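Local coordinates for hypothetical protein (Bacteroides uniformis, PDB 4QE0) that is of unknown function and belongs to the DUF5043 family, built around an antiparallel beta sheet with a helix packed on one face, at residues M109-S112 with E117-E120; V121-F126 with H137-I142. All blocks are in the same frame, centred on the assembly; numbering follows the deposited sequence.

Overall arrangement
Contact 1 (109-112 with 117-120) and contact 2 (121-126 with 137-142) follow one another along the chain, the first closing before the second opens, and their centres lie about 14 Å apart. They share strand 118-126: its first residues form contact 1 with strand 106-111, a hairpin pairing that goes on to N124, and its later residues also receive helix 136-143. Strand 118-126 lies between 41-45 and 106-111 in an antiparallel sheet, whose next strand beyond 106-111 is 164-169. Contact 1 is a join within the sheet, contact 2 a join between the sheet and a helix on one of its faces. Both are buried: the hairpin partner borders strand 118-126 along one edge, the helix covers one face.

Contact 1 of 2, residues M109-S112 with E117-E120; sequences MLLS and EVME
M109-S112 and E117-E120 pair antiparallel with a slipped register, L110 bridging E120 and L111 bridging V118, and the short strand segments 109-111 and 118-120 run at 119° to each other. L110 N donates an almost straight bond to E120 O (2.8 Å, 177° at the hydrogen). Its carbonyl oxygen, L110 O, takes M119 N at 2.8 Å and, weakly, E120 N at 3.4 Å, so one acceptor serves two successive amides. Closer to the turn, S112 N reaches E117 O at 2.9 Å.

On one face V118 carries the packing. Its CG2, set anti to its own carbonyl carbon, lies 3.4 Å from L111 CD2, tighter than usual for two methyls, and 3.8 Å from the selenium of M109, a selenomethionine. M109 and L111 also pack on L166 of strand 164-169. The other selenomethionine, M119, starts toward the partner strand: its SE passes 3.8 Å from S112 CA, and the bend at chi3 (-49°) turns its CE back to 3.6 Å from L111 O. On the face of L110, CD1 of that leucine approaches E120 OE1, while the two carboxylate oxygens accept backbone amides of L51 and of the dimethyl-lysine at position 50. S112 OG bonds the backbone amides of N114 and T115 in the turn. With M119 and E120 both facing L110, this is a classic beta bulge in the hairpin formed by strands 106-111 and 118-126.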
# COMPACT_ATOMS: atom_id res chain seq x y z
N MSE A 109 -8.70 11.30 5.59
CA MSE A 109 -7.71 12.03 4.80
C MSE A 109 -8.29 13.39 4.53
O MSE A 109 -9.46 13.51 4.11
CB MSE A 109 -7.45 11.36 3.45
CG MSE A 109 -6.70 10.06 3.57
SE MSE A 109 -6.36 9.33 1.72
CE MSE A 109 -8.16 8.94 1.07
N LEU A 110 -7.50 14.42 4.80
CA LEU A 110 -7.89 15.79 4.48
C LEU A 110 -7.05 16.26 3.31
O LEU A 110 -5.82 16.32 3.40
CB LEU A 110 -7.72 16.70 5.68
CG LEU A 110 -8.43 16.23 6.96
CD1 LEU A 110 -8.35 17.28 8.05
CD2 LEU A 110 -9.88 15.89 6.67
N LEU A 111 -7.73 16.59 2.22
CA LEU A 111 -7.08 16.94 0.98
C LEU A 111 -7.04 18.44 0.72
O LEU A 111 -7.98 19.16 1.06
CB LEU A 111 -7.80 16.30 -0.20
CG LEU A 111 -8.12 14.81 -0.20
CD1 LEU A 111 -8.74 14.47 -1.54
CD2 LEU A 111 -6.94 13.93 0.09
N SER A 112 -5.99 18.87 0.05
CA SER A 112 -5.89 20.23 -0.45
C SER A 112 -6.93 20.44 -1.52
O SER A 112 -7.04 19.65 -2.45
CB SER A 112 -4.52 20.52 -1.06
OG SER A 112 -4.55 21.71 -1.83
N GLU A 117 -3.80 16.80 -2.95
CA GLU A 117 -2.86 16.02 -2.14
C GLU A 117 -3.37 15.89 -0.71
O GLU A 117 -4.09 16.75 -0.21
CB GLU A 117 -1.46 16.66 -2.15
CG GLU A 117 -0.82 16.61 -3.54
CD GLU A 117 0.44 17.45 -3.66
OE1 GLU A 117 0.95 17.95 -2.63
OE2 GLU A 117 0.91 17.61 -4.81
N VAL A 118 -2.96 14.82 -0.06
CA VAL A 118 -3.33 14.56 1.31
C VAL A 118 -2.48 15.42 2.23
O VAL A 118 -1.28 15.22 2.33
CB VAL A 118 -3.17 13.07 1.65
CG1 VAL A 118 -3.48 12.85 3.11
CG2 VAL A 118 -4.08 12.25 0.78
N MSE A 119 -3.11 16.39 2.88
CA MSE A 119 -2.42 17.29 3.79
C MSE A 119 -2.29 16.72 5.17
O MSE A 119 -1.27 16.91 5.82
CB MSE A 119 -3.22 18.60 3.88
CG MSE A 119 -3.12 19.37 2.59
SE MSE A 119 -4.10 21.09 2.81
CE MSE A 119 -5.83 20.52 3.58
N GLU A 120 -3.33 16.03 5.64
CA GLU A 120 -3.37 15.47 6.99
C GLU A 120 -4.16 14.16 6.99
O GLU A 120 -5.03 13.95 6.13
CB GLU A 120 -4.07 16.42 7.98
CG GLU A 120 -3.43 17.78 8.10
CD GLU A 120 -4.06 18.69 9.16
OE1 GLU A 120 -5.04 18.31 9.86
OE2 GLU A 120 -3.54 19.83 9.29

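Contact 2 of 2, residues V121-F126 with H137-I142; sequences VNFNFF and HVYREI
F123 and Y139 meet because each ring swings beside its own backbone N, anti to the carbonyl carbon (chi1 -56° in F123 and similar in Y139), while F125 takes the cramped setting between N and carbonyl carbon (chi1 47°), which brings its ring to the phenol end of Y139. The Y139 edge points at one face of F123: Y139 CD1 stands over the centre of the F123 ring, 3.7 Å from F123 CG, and the planes make 51° with centroids 4.9 Å apart, an inclined edge-to-face pair. Farther out along the same ring, F123 CE2 touches Y139 CB at 3.7 Å, and F123 CZ lies 3.5 Å from the backbone oxygen Y139 O. I142 CG2 occupies the F123 edge, in the ring plane, 3.8 Å from F123 CZ. An alanine in place of F123 is likely to leave Y139 CD1 and I142 CG2 without the ring they pack on, opening a gap between strand and helix.

F125 meets Y139 differently. Their planes are nearly parallel but slid apart, so they barely overlap, and F125 CE2 approaches Y139 OH at 3.6 Å. That buried hydroxyl is hydrogen-bonded to Y131 O, which helps fix the phenol end. L44 of strand 41-45 also touches Y139, and V88 of helix 78-90 touches I142. F123, F125 and Y139 thus form an aromatic cluster in the buried interface of helix 136-143 with the sheet, a helix packed on one face of an antiparallel sheet, as in alpha+beta folds.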
# COMPACT_ATOMS: atom_id res chain seq x y z
N VAL A 121 -3.86 13.32 7.97
CA VAL A 121 -4.55 12.06 8.21
C VAL A 121 -4.85 11.99 9.70
O VAL A 121 -4.01 12.38 10.52
CB VAL A 121 -3.70 10.84 7.80
CG1 VAL A 121 -4.45 9.55 8.08
CG2 VAL A 121 -3.33 10.91 6.32
N ASN A 122 -6.02 11.51 10.05
CA ASN A 122 -6.31 11.20 11.44
C ASN A 122 -7.15 9.95 11.55
O ASN A 122 -7.68 9.46 10.54
CB ASN A 122 -6.90 12.40 12.18
CG ASN A 122 -8.25 12.83 11.65
OD1 ASN A 122 -9.21 12.11 11.75
ND2 ASN A 122 -8.32 14.05 11.14
N PHE A 123 -7.20 9.41 12.75
CA PHE A 123 -7.81 8.11 13.03
C PHE A 123 -8.85 8.25 14.16
O PHE A 123 -8.65 9.03 15.10
CB PHE A 123 -6.74 7.11 13.42
CG PHE A 123 -5.65 6.95 12.40
CD1 PHE A 123 -5.86 6.17 11.28
CD2 PHE A 123 -4.45 7.64 12.51
CE1 PHE A 123 -4.86 6.05 10.31
CE2 PHE A 123 -3.46 7.52 11.54
CZ PHE A 123 -3.67 6.71 10.45
N ASN A 124 -9.93 7.48 14.07
CA ASN A 124 -10.92 7.42 15.14
C ASN A 124 -11.26 5.97 15.44
O ASN A 124 -11.36 5.14 14.54
CB ASN A 124 -12.23 8.16 14.79
CG ASN A 124 -12.06 9.65 14.69
OD1 ASN A 124 -12.09 10.19 13.60
ND2 ASN A 124 -11.90 10.32 15.81
N PHE A 125 -11.41 5.68 16.73
CA PHE A 125 -11.86 4.39 17.20
C PHE A 125 -12.25 4.56 18.68
O PHE A 125 -12.17 5.67 19.20
CB PHE A 125 -10.76 3.33 17.08
CG PHE A 125 -9.42 3.78 17.61
CD1 PHE A 125 -9.10 3.64 18.96
CD2 PHE A 125 -8.47 4.34 16.75
CE1 PHE A 125 -7.88 4.06 19.44
CE2 PHE A 125 -7.24 4.74 17.22
CZ PHE A 125 -6.94 4.60 18.56
N PHE A 126 -12.67 3.49 19.33
CA PHE A 126 -13.06 3.57 20.75
C PHE A 126 -12.04 2.85 21.62
O PHE A 126 -11.40 1.90 21.16
CB PHE A 126 -14.45 2.97 20.93
CG PHE A 126 -15.55 3.77 20.27
CD1 PHE A 126 -15.86 3.59 18.93
CD2 PHE A 126 -16.28 4.69 21.00
CE1 PHE A 126 -16.87 4.32 18.33
CE2 PHE A 126 -17.30 5.41 20.42
CZ PHE A 126 -17.60 5.23 19.08
N HIS A 137 3.33 3.03 15.74
CA HIS A 137 4.04 3.02 14.47
C HIS A 137 3.18 2.55 13.29
O HIS A 137 3.43 2.93 12.16
CB HIS A 137 5.37 2.25 14.53
CG HIS A 137 5.19 0.77 14.61
ND1 HIS A 137 4.98 -0.02 13.49
CD2 HIS A 137 5.17 -0.08 15.67
CE1 HIS A 137 4.86 -1.28 13.86
NE2 HIS A 137 4.97 -1.34 15.17
N VAL A 138 2.16 1.72 13.56
CA VAL A 138 1.21 1.32 12.51
C VAL A 138 0.44 2.53 11.95
O VAL A 138 0.37 2.73 10.74
CB VAL A 138 0.22 0.25 13.02
CG1 VAL A 138 -0.85 -0.06 11.99
CG2 VAL A 138 0.97 -1.02 13.37
N TYR A 139 -0.13 3.33 12.85
CA TYR A 139 -0.83 4.54 12.46
C TYR A 139 0.09 5.52 11.75
O TYR A 139 -0.28 6.12 10.74
CB TYR A 139 -1.51 5.19 13.67
CG TYR A 139 -2.58 4.33 14.27
CD1 TYR A 139 -3.72 4.00 13.54
CD2 TYR A 139 -2.47 3.81 15.56
CE1 TYR A 139 -4.69 3.18 14.06
CE2 TYR A 139 -3.46 3.00 16.09
CZ TYR A 139 -4.57 2.69 15.35
OH TYR A 139 -5.55 1.87 15.85
N ARG A 140 1.28 5.70 12.28
CA ARG A 140 2.25 6.57 11.63
C ARG A 140 2.54 6.12 10.20
O ARG A 140 2.61 6.94 9.30
CB ARG A 140 3.55 6.63 12.45
CG ARG A 140 4.69 7.39 11.78
CD ARG A 140 4.37 8.85 11.64
NE ARG A 140 5.54 9.59 11.18
CZ ARG A 140 5.55 10.89 10.91
NH1 ARG A 140 4.44 11.62 10.98
NH2 ARG A 140 6.68 11.46 10.54
N GLU A 141 2.75 4.82 9.99
CA GLU A 141 3.05 4.28 8.66
C GLU A 141 1.90 4.57 7.68
O GLU A 141 2.14 4.97 6.53
CB GLU A 141 3.30 2.77 8.70
CG GLU A 141 3.44 2.14 7.31
CD GLU A 141 3.60 0.62 7.32
OE1 GLU A 141 4.05 0.06 8.33
OE2 GLU A 141 3.28 -0.02 6.29
N ILE A 142 0.68 4.39 8.15
CA ILE A 142 -0.48 4.71 7.33
C ILE A 142 -0.49 6.18 6.96
O ILE A 142 -0.68 6.54 5.80
CB ILE A 142 -1.78 4.31 8.04
CG1 ILE A 142 -1.85 2.80 8.20
CG2 ILE A 142 -2.98 4.82 7.27
CD1 ILE A 142 -2.94 2.35 9.14